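Local coordinates for thymocyte nuclear protein 1 (Leishmania major, PDB 2AR1) that is of unknown function but carries an EVE domain of the PUA clan, and so probably binds nucleic acid bearing modified bases, as relatives do, at residues I33-A37 / V117-R122; V47-R53 / N110-M114; E74-A78 / V126-L132. One frame throughout, in Å; residues are numbered along the deposited sequence.

Interaction 1 of 3, residues I33-A37 / V117-R122; sequences IDDLA and VKFVAR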
loop_
_atom_site.group_PDB
_atom_site.type_symbol
_atom_site.label_atom_id
_atom_site.label_comp_id
_atom_site.label_asym_id
_atom_site.label_seq_id
_atom_site.Cartn_x
_atom_site.Cartn_y
_atom_site.Cartn_z
ATOM N N ILE A 33 -1.886 -4.762 -8.950
ATOM C CA ILE A 33 -3.248 -4.230 -8.850
ATOM C C ILE A 33 -4.295 -5.200 -9.497
ATOM O O ILE A 33 -5.392 -5.293 -9.034
ATOM C CB ILE A 33 -3.334 -2.833 -9.496
ATOM C CG1 ILE A 33 -4.720 -2.196 -9.259
ATOM C CG2 ILE A 33 -3.090 -2.910 -11.038
ATOM C CD1 ILE A 33 -5.138 -1.962 -7.774
ATOM N N ASP A 34 -3.893 -5.960 -10.507
ATOM C CA ASP A 34 -4.815 -6.896 -11.191
ATOM C C ASP A 34 -5.121 -8.139 -10.350
ATOM O O ASP A 34 -6.183 -8.726 -10.473
ATOM C CB ASP A 34 -4.165 -7.266 -12.506
ATOM C CG ASP A 34 -4.031 -6.077 -13.422
ATOM O OD1 ASP A 34 -4.976 -5.231 -13.418
ATOM O OD2 ASP A 34 -3.021 -5.978 -14.186
ATOM N N ASP A 35 -4.145 -8.552 -9.532
ATOM C CA ASP A 35 -4.356 -9.599 -8.514
ATOM C C ASP A 35 -5.390 -9.135 -7.489
ATOM O O ASP A 35 -6.245 -9.919 -7.106
ATOM C CB ASP A 35 -3.025 -9.969 -7.803
ATOM C CG ASP A 35 -2.086 -10.651 -8.741
ATOM O OD1 ASP A 35 -2.534 -11.607 -9.446
ATOM O OD2 ASP A 35 -0.963 -10.162 -8.884
ATOM N N LEU A 36 -5.253 -7.893 -6.986
ATOM C CA LEU A 36 -6.289 -7.382 -6.036
ATOM C C LEU A 36 -7.672 -7.327 -6.664
ATOM O O LEU A 36 -8.680 -7.746 -6.074
ATOM C CB LEU A 36 -5.879 -6.003 -5.497
ATOM C CG LEU A 36 -6.821 -5.349 -4.501
ATOM C CD1 LEU A 36 -7.083 -6.333 -3.345
ATOM C CD2 LEU A 36 -6.211 -4.023 -3.983
ATOM N N ALA A 37 -7.690 -6.818 -7.905
ATOM C CA ALA A 37 -8.919 -6.731 -8.692
ATOM C C ALA A 37 -9.560 -8.096 -8.793
ATOM O O ALA A 37 -10.774 -8.231 -8.590
ATOM C CB ALA A 37 -8.629 -6.109 -10.090
ATOM N N VAL A 117 -7.618 -5.152 2.439
ATOM C CA VAL A 117 -7.960 -4.034 1.553
ATOM C C VAL A 117 -8.860 -4.551 0.467
ATOM O O VAL A 117 -8.894 -5.747 0.204
ATOM C CB VAL A 117 -6.781 -3.336 0.911
ATOM C CG1 VAL A 117 -5.874 -2.684 1.933
ATOM C CG2 VAL A 117 -5.952 -4.261 0.034
ATOM N N LYS A 118 -9.600 -3.624 -0.111
ATOM C CA LYS A 118 -10.498 -3.926 -1.216
ATOM C C LYS A 118 -10.034 -3.168 -2.451
ATOM O O LYS A 118 -9.466 -2.080 -2.357
ATOM C CB LYS A 118 -11.986 -3.648 -0.895
ATOM C CG LYS A 118 -12.447 -2.216 -1.034
ATOM C CD LYS A 118 -13.983 -2.187 -1.084
ATOM C CE LYS A 118 -14.529 -0.931 -0.464
ATOM N NZ LYS A 118 -16.022 -0.801 -0.791
ATOM N N PHE A 119 -10.169 -3.787 -3.620
ATOM C CA PHE A 119 -9.936 -3.142 -4.859
ATOM C C PHE A 119 -10.883 -1.973 -5.044
ATOM O O PHE A 119 -12.086 -2.137 -4.793
ATOM C CB PHE A 119 -10.322 -4.121 -6.001
ATOM C CG PHE A 119 -10.212 -3.496 -7.345
ATOM C CD1 PHE A 119 -8.965 -3.281 -7.937
ATOM C CD2 PHE A 119 -11.361 -3.131 -8.028
ATOM C CE1 PHE A 119 -8.888 -2.679 -9.183
ATOM C CE2 PHE A 119 -11.275 -2.509 -9.265
ATOM C CZ PHE A 119 -10.085 -2.328 -9.841
ATOM N N VAL A 120 -10.398 -0.877 -5.609
ATOM C CA VAL A 120 -11.271 0.283 -5.919
ATOM C C VAL A 120 -11.169 0.681 -7.397
ATOM O O VAL A 120 -12.192 0.885 -8.042
ATOM C CB VAL A 120 -10.914 1.503 -5.023
ATOM C CG1 VAL A 120 -11.656 2.717 -5.462
ATOM C CG2 VAL A 120 -11.233 1.200 -3.547
ATOM N N ALA A 121 -9.925 0.790 -7.873
ATOM C CA ALA A 121 -9.661 1.207 -9.268
ATOM C C ALA A 121 -8.334 0.684 -9.828
ATOM O O ALA A 121 -7.369 0.541 -9.111
ATOM C CB ALA A 121 -9.720 2.657 -9.393
ATOM N N ARG A 122 -8.369 0.373 -11.144
ATOM C CA ARG A 122 -7.241 -0.104 -11.878
ATOM C C ARG A 122 -7.012 0.970 -12.939
ATOM O O ARG A 122 -7.891 1.197 -13.778
ATOM C CB ARG A 122 -7.526 -1.464 -12.517
ATOM C CG ARG A 122 -6.305 -2.268 -13.034
ATOM C CD ARG A 122 -5.525 -1.665 -14.147
ATOM N NE ARG A 122 -4.659 -2.709 -14.655
ATOM C CZ ARG A 122 -3.788 -2.541 -15.637
ATOM N NH1 ARG A 122 -3.672 -1.357 -16.201
ATOM N NH2 ARG A 122 -3.062 -3.551 -16.078
#

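Interaction 2 of 3, residues V47-R53 / N110-M114; sequences VRNYAAR and NPWKM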
loop_
_atom_site.group_PDB
_atom_site.type_symbol
_atom_site.label_atom_id
_atom_site.label_comp_id
_atom_site.label_asym_id
_atom_site.label_seq_id
_atom_site.Cartn_x
_atom_site.Cartn_y
_atom_site.Cartn_z
ATOM N N VAL A 47 4.475 -7.729 5.063
ATOM C CA VAL A 47 5.187 -6.528 5.478
ATOM C C VAL A 47 6.074 -6.873 6.666
ATOM O O VAL A 47 5.587 -7.369 7.653
ATOM C CB VAL A 47 4.250 -5.360 5.781
ATOM C CG1 VAL A 47 5.016 -4.178 6.400
ATOM C CG2 VAL A 47 3.520 -4.913 4.498
ATOM N N ARG A 48 7.371 -6.679 6.518
ATOM C CA ARG A 48 8.364 -7.075 7.535
ATOM C C ARG A 48 9.281 -5.935 7.943
ATOM O O ARG A 48 10.423 -6.145 8.319
ATOM C CB ARG A 48 9.190 -8.276 7.084
ATOM C CG ARG A 48 8.303 -9.471 6.750
ATOM C CD ARG A 48 7.821 -10.132 8.018
ATOM N NE ARG A 48 6.991 -11.305 7.791
ATOM C CZ ARG A 48 5.659 -11.269 7.743
ATOM N NH1 ARG A 48 5.033 -10.113 7.760
ATOM N NH2 ARG A 48 4.961 -12.366 7.487
ATOM N N ASN A 49 8.748 -4.740 7.851
ATOM C CA ASN A 49 9.386 -3.523 8.343
ATOM C C ASN A 49 8.488 -3.043 9.446
ATOM O O ASN A 49 7.295 -2.893 9.298
ATOM C CB ASN A 49 9.479 -2.495 7.225
ATOM C CG ASN A 49 9.998 -1.160 7.660
ATOM O OD1 ASN A 49 9.215 -0.258 7.887
ATOM N ND2 ASN A 49 11.292 -1.002 7.680
ATOM N N TYR A 50 9.091 -2.758 10.611
ATOM C CA TYR A 50 8.267 -2.459 11.761
ATOM C C TYR A 50 7.520 -1.088 11.705
ATOM O O TYR A 50 6.405 -0.919 12.211
ATOM C CB TYR A 50 9.179 -2.439 13.019
ATOM C CG TYR A 50 9.865 -3.757 13.334
ATOM C CD1 TYR A 50 9.145 -4.850 13.757
ATOM C CD2 TYR A 50 11.304 -3.888 13.232
ATOM C CE1 TYR A 50 9.756 -6.047 14.046
ATOM C CE2 TYR A 50 11.934 -5.109 13.496
ATOM C CZ TYR A 50 11.147 -6.187 13.917
ATOM O OH TYR A 50 11.760 -7.388 14.200
ATOM N N ALA A 51 8.170 -0.089 11.145
ATOM C CA ALA A 51 7.532 1.207 10.885
ATOM C C ALA A 51 6.342 1.012 9.988
ATOM O O ALA A 51 5.262 1.539 10.288
ATOM C CB ALA A 51 8.521 2.190 10.241
ATOM N N ALA A 52 6.485 0.220 8.916
ATOM C CA ALA A 52 5.342 -0.055 8.033
ATOM C C ALA A 52 4.210 -0.801 8.748
ATOM O O ALA A 52 2.991 -0.558 8.533
ATOM C CB ALA A 52 5.823 -0.840 6.895
ATOM N N ARG A 53 4.601 -1.788 9.532
ATOM C CA ARG A 53 3.678 -2.514 10.383
ATOM C C ARG A 53 2.855 -1.561 11.286
ATOM O O ARG A 53 1.641 -1.739 11.501
ATOM C CB ARG A 53 4.457 -3.529 11.232
ATOM C CG ARG A 53 3.518 -4.335 12.159
ATOM C CD ARG A 53 4.094 -4.854 13.377
ATOM N NE ARG A 53 4.184 -3.821 14.386
ATOM C CZ ARG A 53 4.302 -4.029 15.696
ATOM N NH1 ARG A 53 4.333 -5.244 16.219
ATOM N NH2 ARG A 53 4.423 -2.994 16.488
ATOM N N ASN A 110 3.354 -13.015 17.740
ATOM C CA ASN A 110 3.567 -12.676 16.329
ATOM C C ASN A 110 3.625 -11.152 16.196
ATOM O O ASN A 110 2.618 -10.487 16.368
ATOM C CB ASN A 110 2.437 -13.239 15.488
ATOM C CG ASN A 110 2.675 -13.059 14.027
ATOM O OD1 ASN A 110 3.610 -12.355 13.625
ATOM N ND2 ASN A 110 1.816 -13.700 13.194
ATOM N N PRO A 111 4.807 -10.585 15.901
ATOM C CA PRO A 111 4.849 -9.144 15.870
ATOM C C PRO A 111 4.179 -8.557 14.628
ATOM O O PRO A 111 3.795 -7.395 14.616
ATOM C CB PRO A 111 6.332 -8.841 15.885
ATOM C CG PRO A 111 7.033 -10.066 15.440
ATOM C CD PRO A 111 6.092 -11.211 15.565
ATOM N N TRP A 112 4.009 -9.394 13.604
ATOM C CA TRP A 112 3.556 -8.911 12.306
ATOM C C TRP A 112 2.032 -8.822 12.248
ATOM O O TRP A 112 1.292 -9.714 12.732
ATOM C CB TRP A 112 4.174 -9.748 11.184
ATOM C CG TRP A 112 5.651 -9.767 11.278
ATOM C CD1 TRP A 112 6.416 -10.838 11.529
ATOM C CD2 TRP A 112 6.538 -8.636 11.195
ATOM N NE1 TRP A 112 7.758 -10.463 11.588
ATOM C CE2 TRP A 112 7.854 -9.129 11.330
ATOM C CE3 TRP A 112 6.357 -7.280 10.916
ATOM C CZ2 TRP A 112 9.008 -8.295 11.259
ATOM C CZ3 TRP A 112 7.494 -6.448 10.871
ATOM C CH2 TRP A 112 8.802 -6.970 11.036
ATOM N N LYS A 113 1.573 -7.706 11.694
ATOM C CA LYS A 113 0.145 -7.373 11.633
ATOM C C LYS A 113 -0.227 -6.955 10.226
ATOM O O LYS A 113 0.643 -6.483 9.450
ATOM C CB LYS A 113 -0.197 -6.240 12.607
ATOM C CG LYS A 113 0.256 -6.465 13.978
ATOM C CD LYS A 113 -0.435 -7.620 14.643
ATOM C CE LYS A 113 -0.013 -7.620 16.092
ATOM N NZ LYS A 113 0.341 -8.973 16.619
ATOM N N MET A 114 -1.504 -7.119 9.864
ATOM C CA MET A 114 -1.912 -6.706 8.543
ATOM C C MET A 114 -3.392 -6.348 8.528
ATOM O O MET A 114 -4.189 -6.915 9.261
ATOM C CB MET A 114 -1.668 -7.812 7.546
ATOM C CG MET A 114 -2.489 -9.023 7.752
ATOM S SD MET A 114 -1.992 -10.448 6.815
ATOM C CE MET A 114 -3.203 -11.670 7.312
HETATM O O HOH W 1 3.424 -6.504 9.361
#

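Interaction 3 of 3, residues E74-A78 / V126-L132; sequences EPGVA and VLTLHEL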
loop_
_atom_site.group_PDB
_atom_site.type_symbol
_atom_site.label_atom_id
_atom_site.label_comp_id
_atom_site.label_asym_id
_atom_site.label_seq_id
_atom_site.Cartn_x
_atom_site.Cartn_y
_atom_site.Cartn_z
ATOM N N GLU A 74 8.232 -0.234 -14.635
ATOM C CA GLU A 74 7.450 0.989 -14.639
ATOM C C GLU A 74 6.897 1.208 -13.220
ATOM O O GLU A 74 5.716 0.940 -12.945
ATOM C CB GLU A 74 6.329 0.953 -15.701
ATOM C CG GLU A 74 6.758 1.081 -17.144
ATOM C CD GLU A 74 7.535 2.362 -17.488
ATOM O OE1 GLU A 74 7.193 3.452 -16.961
ATOM O OE2 GLU A 74 8.502 2.257 -18.291
ATOM N N PRO A 75 7.760 1.620 -12.306
ATOM C CA PRO A 75 7.248 1.836 -10.967
ATOM C C PRO A 75 6.304 3.019 -10.989
ATOM O O PRO A 75 6.518 3.967 -11.698
ATOM C CB PRO A 75 8.503 2.168 -10.120
ATOM C CG PRO A 75 9.457 2.626 -11.060
ATOM C CD PRO A 75 9.195 1.918 -12.391
ATOM N N GLY A 76 5.311 2.985 -10.128
ATOM C CA GLY A 76 4.472 4.118 -9.909
ATOM C C GLY A 76 3.142 3.644 -9.333
ATOM O O GLY A 76 2.992 2.465 -8.939
ATOM N N VAL A 77 2.186 4.561 -9.258
ATOM C CA VAL A 77 0.810 4.255 -8.778
ATOM C C VAL A 77 -0.046 3.572 -9.874
ATOM O O VAL A 77 -0.256 4.165 -10.985
ATOM C CB VAL A 77 0.090 5.474 -8.218
ATOM C CG1 VAL A 77 -1.260 5.157 -7.658
ATOM C CG2 VAL A 77 0.959 6.074 -7.032
ATOM N N ALA A 78 -0.438 2.366 -9.549
ATOM C CA ALA A 78 -1.230 1.486 -10.483
ATOM C C ALA A 78 -2.759 1.511 -10.341
ATOM O O ALA A 78 -3.511 1.104 -11.233
ATOM C CB ALA A 78 -0.791 0.100 -10.228
ATOM N N VAL A 126 0.115 2.974 -15.532
ATOM C CA VAL A 126 0.687 3.359 -14.250
ATOM C C VAL A 126 1.033 4.838 -14.316
ATOM O O VAL A 126 1.464 5.377 -15.327
ATOM C CB VAL A 126 1.937 2.540 -13.944
ATOM C CG1 VAL A 126 2.605 2.999 -12.646
ATOM C CG2 VAL A 126 1.657 1.090 -13.768
ATOM N N LEU A 127 0.825 5.515 -13.217
ATOM C CA LEU A 127 1.303 6.899 -13.062
ATOM C C LEU A 127 2.753 6.851 -12.558
ATOM O O LEU A 127 2.986 6.484 -11.410
ATOM C CB LEU A 127 0.376 7.622 -12.099
ATOM C CG LEU A 127 0.647 9.096 -11.825
ATOM C CD1 LEU A 127 0.507 9.918 -13.139
ATOM C CD2 LEU A 127 -0.162 9.684 -10.708
ATOM N N THR A 128 3.714 7.188 -13.428
ATOM C CA THR A 128 5.041 6.780 -13.144
ATOM C C THR A 128 5.643 7.561 -11.988
ATOM O O THR A 128 5.235 8.710 -11.708
ATOM C CB THR A 128 5.980 7.015 -14.332
ATOM O OG1 THR A 128 5.936 8.422 -14.720
ATOM C CG2 THR A 128 5.549 6.116 -15.473
ATOM N N LEU A 129 6.671 6.947 -11.406
ATOM C CA LEU A 129 7.473 7.572 -10.336
ATOM C C LEU A 129 8.089 8.881 -10.832
ATOM O O LEU A 129 8.043 9.891 -10.079
ATOM C CB LEU A 129 8.462 6.603 -9.752
ATOM C CG LEU A 129 9.236 7.290 -8.650
ATOM C CD1 LEU A 129 8.576 7.367 -7.351
ATOM C CD2 LEU A 129 10.605 6.637 -8.614
ATOM N N HIS A 130 8.582 8.858 -12.080
ATOM C CA HIS A 130 9.215 10.073 -12.685
ATOM C C HIS A 130 8.211 11.241 -12.599
ATOM O O HIS A 130 8.549 12.338 -12.140
ATOM C CB HIS A 130 9.579 9.824 -14.142
ATOM C CG HIS A 130 9.940 11.082 -14.868
ATOM N ND1 HIS A 130 11.187 11.675 -14.763
ATOM C CD2 HIS A 130 9.211 11.886 -15.675
ATOM C CE1 HIS A 130 11.225 12.765 -15.514
ATOM N NE2 HIS A 130 10.046 12.899 -16.101
ATOM N N GLU A 131 6.942 11.006 -12.969
ATOM C CA GLU A 131 5.972 12.077 -12.888
ATOM C C GLU A 131 5.691 12.469 -11.458
ATOM O O GLU A 131 5.405 13.646 -11.221
ATOM C CB GLU A 131 4.662 11.775 -13.601
ATOM C CG GLU A 131 4.763 11.725 -15.106
ATOM C CD GLU A 131 5.543 12.920 -15.717
ATOM O OE1 GLU A 131 5.281 14.105 -15.373
ATOM O OE2 GLU A 131 6.424 12.689 -16.572
ATOM N N LEU A 132 5.728 11.499 -10.536
ATOM C CA LEU A 132 5.377 11.819 -9.145
ATOM C C LEU A 132 6.443 12.794 -8.611
ATOM O O LEU A 132 6.127 13.661 -7.773
ATOM C CB LEU A 132 5.304 10.597 -8.249
ATOM C CG LEU A 132 4.147 9.627 -8.582
ATOM C CD1 LEU A 132 4.351 8.292 -7.887
ATOM C CD2 LEU A 132 2.730 10.184 -8.325
#

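Interaction 1 of 3, residues I33-A37 / V117-R122
In this EVE domain, a fold of the PUA clan, helix 33-39 packs on the bent strand 113-128 of the mixed sheet. The short axes approach to 8.0 Å and cross at -110°, so the strand runs across the helix. I33 and L36 point toward the strand, and both are t at chi1 and p at chi2. This carries I33 CD1 to 4.1 Å from F119 CD1 and 3.6 Å from A121 O, and L36 CD2 to 4.0 Å from V117 CG2. L36 also touches F67 and A81, which ties the helix to two further strands. F119 has chi1 t, which carries its ring to the helix. A37 CB sits over the ring face in a CH-pi contact, 3.8 Å from the centroid. V120 and A121 both face L80 as a classic beta bulge, and both CA-to-CB bonds point away from the helix. R122 points back toward it, t at chi1 but turned at chi2 (m). Its guanidinium edge meets D34 in a salt bridge at the exposed edge of the contact. The D34 CA-to-CB bond points sideways, but chi1 m brings the carboxylate to R122. R122 NE donates to D34 OD1 at 2.8 Å, and R122 NH2 to D34 OD2 at 3.1 Å.

Interaction 2 of 3, residues V47-R53 / N110-M114
This is an aromatic and cation-pi contact between the loop and first turn of helix 50-58 and the loop that enters strand 113-128. W112 is its centre. The R48 guanidinium lies flat on the indole, with R48 CZ 4.1 Å from the five-membered ring centroid. R48 CD makes a CH-pi contact with the same ring. Y50 is near parallel to W112 but slid aside, so the rings barely overlap; Y50 CE1 is 3.3 Å from W112 CH2. R53 NH1 donates to P111 O at 2.7 Å, although the place of that oxygen is less sure. Water 1 bridges the segments, hydrogen-bonded to V47 O at 2.9 Å and to K113 O at 2.8 Å. N49 OD1 caps the helix through A52 N, and N110 OD1 closes an Asx turn on W112 N. W112 NE1 hydrogen-bonds D102, while R48 and K113 form salt bridges with D90 and D89. V47 and A52 touch V151 of strand 151-154, and M114 is backbone hydrogen-bonded to Y88 of strand 76-89.

Interaction 3 of 3, residues E74-A78 / V126-L132
Three backbone hydrogen bonds join the segments. L127 N donates to V77 O at 2.8 Å and V77 N to L127 O at 3.0 Å, the two bonds of an antiparallel hydrogen-bonded pair. The third runs from L129 N to P75 O, at 3.0 Å, and ties the first residue of helix 129-132 to the loop before strand 76-89. T128 is the N-cap of that helix; its OG1 accepts from E131 N at 3.3 Å. G76 and T128 form a non-hydrogen-bonded pair with CA atoms only 4.2 Å apart. G76 CA makes a CA-H...O contact with L127 O at 3.2 Å. Side chains then pack around the backbone. V126 CG1 lies over the glycine, 3.4 Å from G76 C. V77 and L127 share one sheet face, and V77 CG2 meets L132 CD1 at 4.1 Å. L127 and L132 both touch I162 of helix 156-169. The chemistry implies a join that depends on main chain and on glycine: a CB on G76 would clash with L127 O, V126 CG1 and the carbonyl before it.

In the fold
Strand 113-128 takes part in all three contacts and spaces them along its length. Interaction 2 lies at its start, interaction 1 in the middle and interaction 3 at its end. All three are partly buried, but interaction 3 has the largest share of buried residues and interaction 2 the smallest. Interaction 1 is side-chain packing of a helix on the sheet, apolar inside with a salt bridge at its more exposed end. Interaction 2 relies on stacking and arginine chemistry, in a loop-rich part on the opposite side of the chain's centre from the other two. Interaction 3 rests mainly on main-chain pairing, with apolar packing from helix 129-132. Interactions 1 and 3 touch, with I33 CG2 3.9 Å from A78 CB.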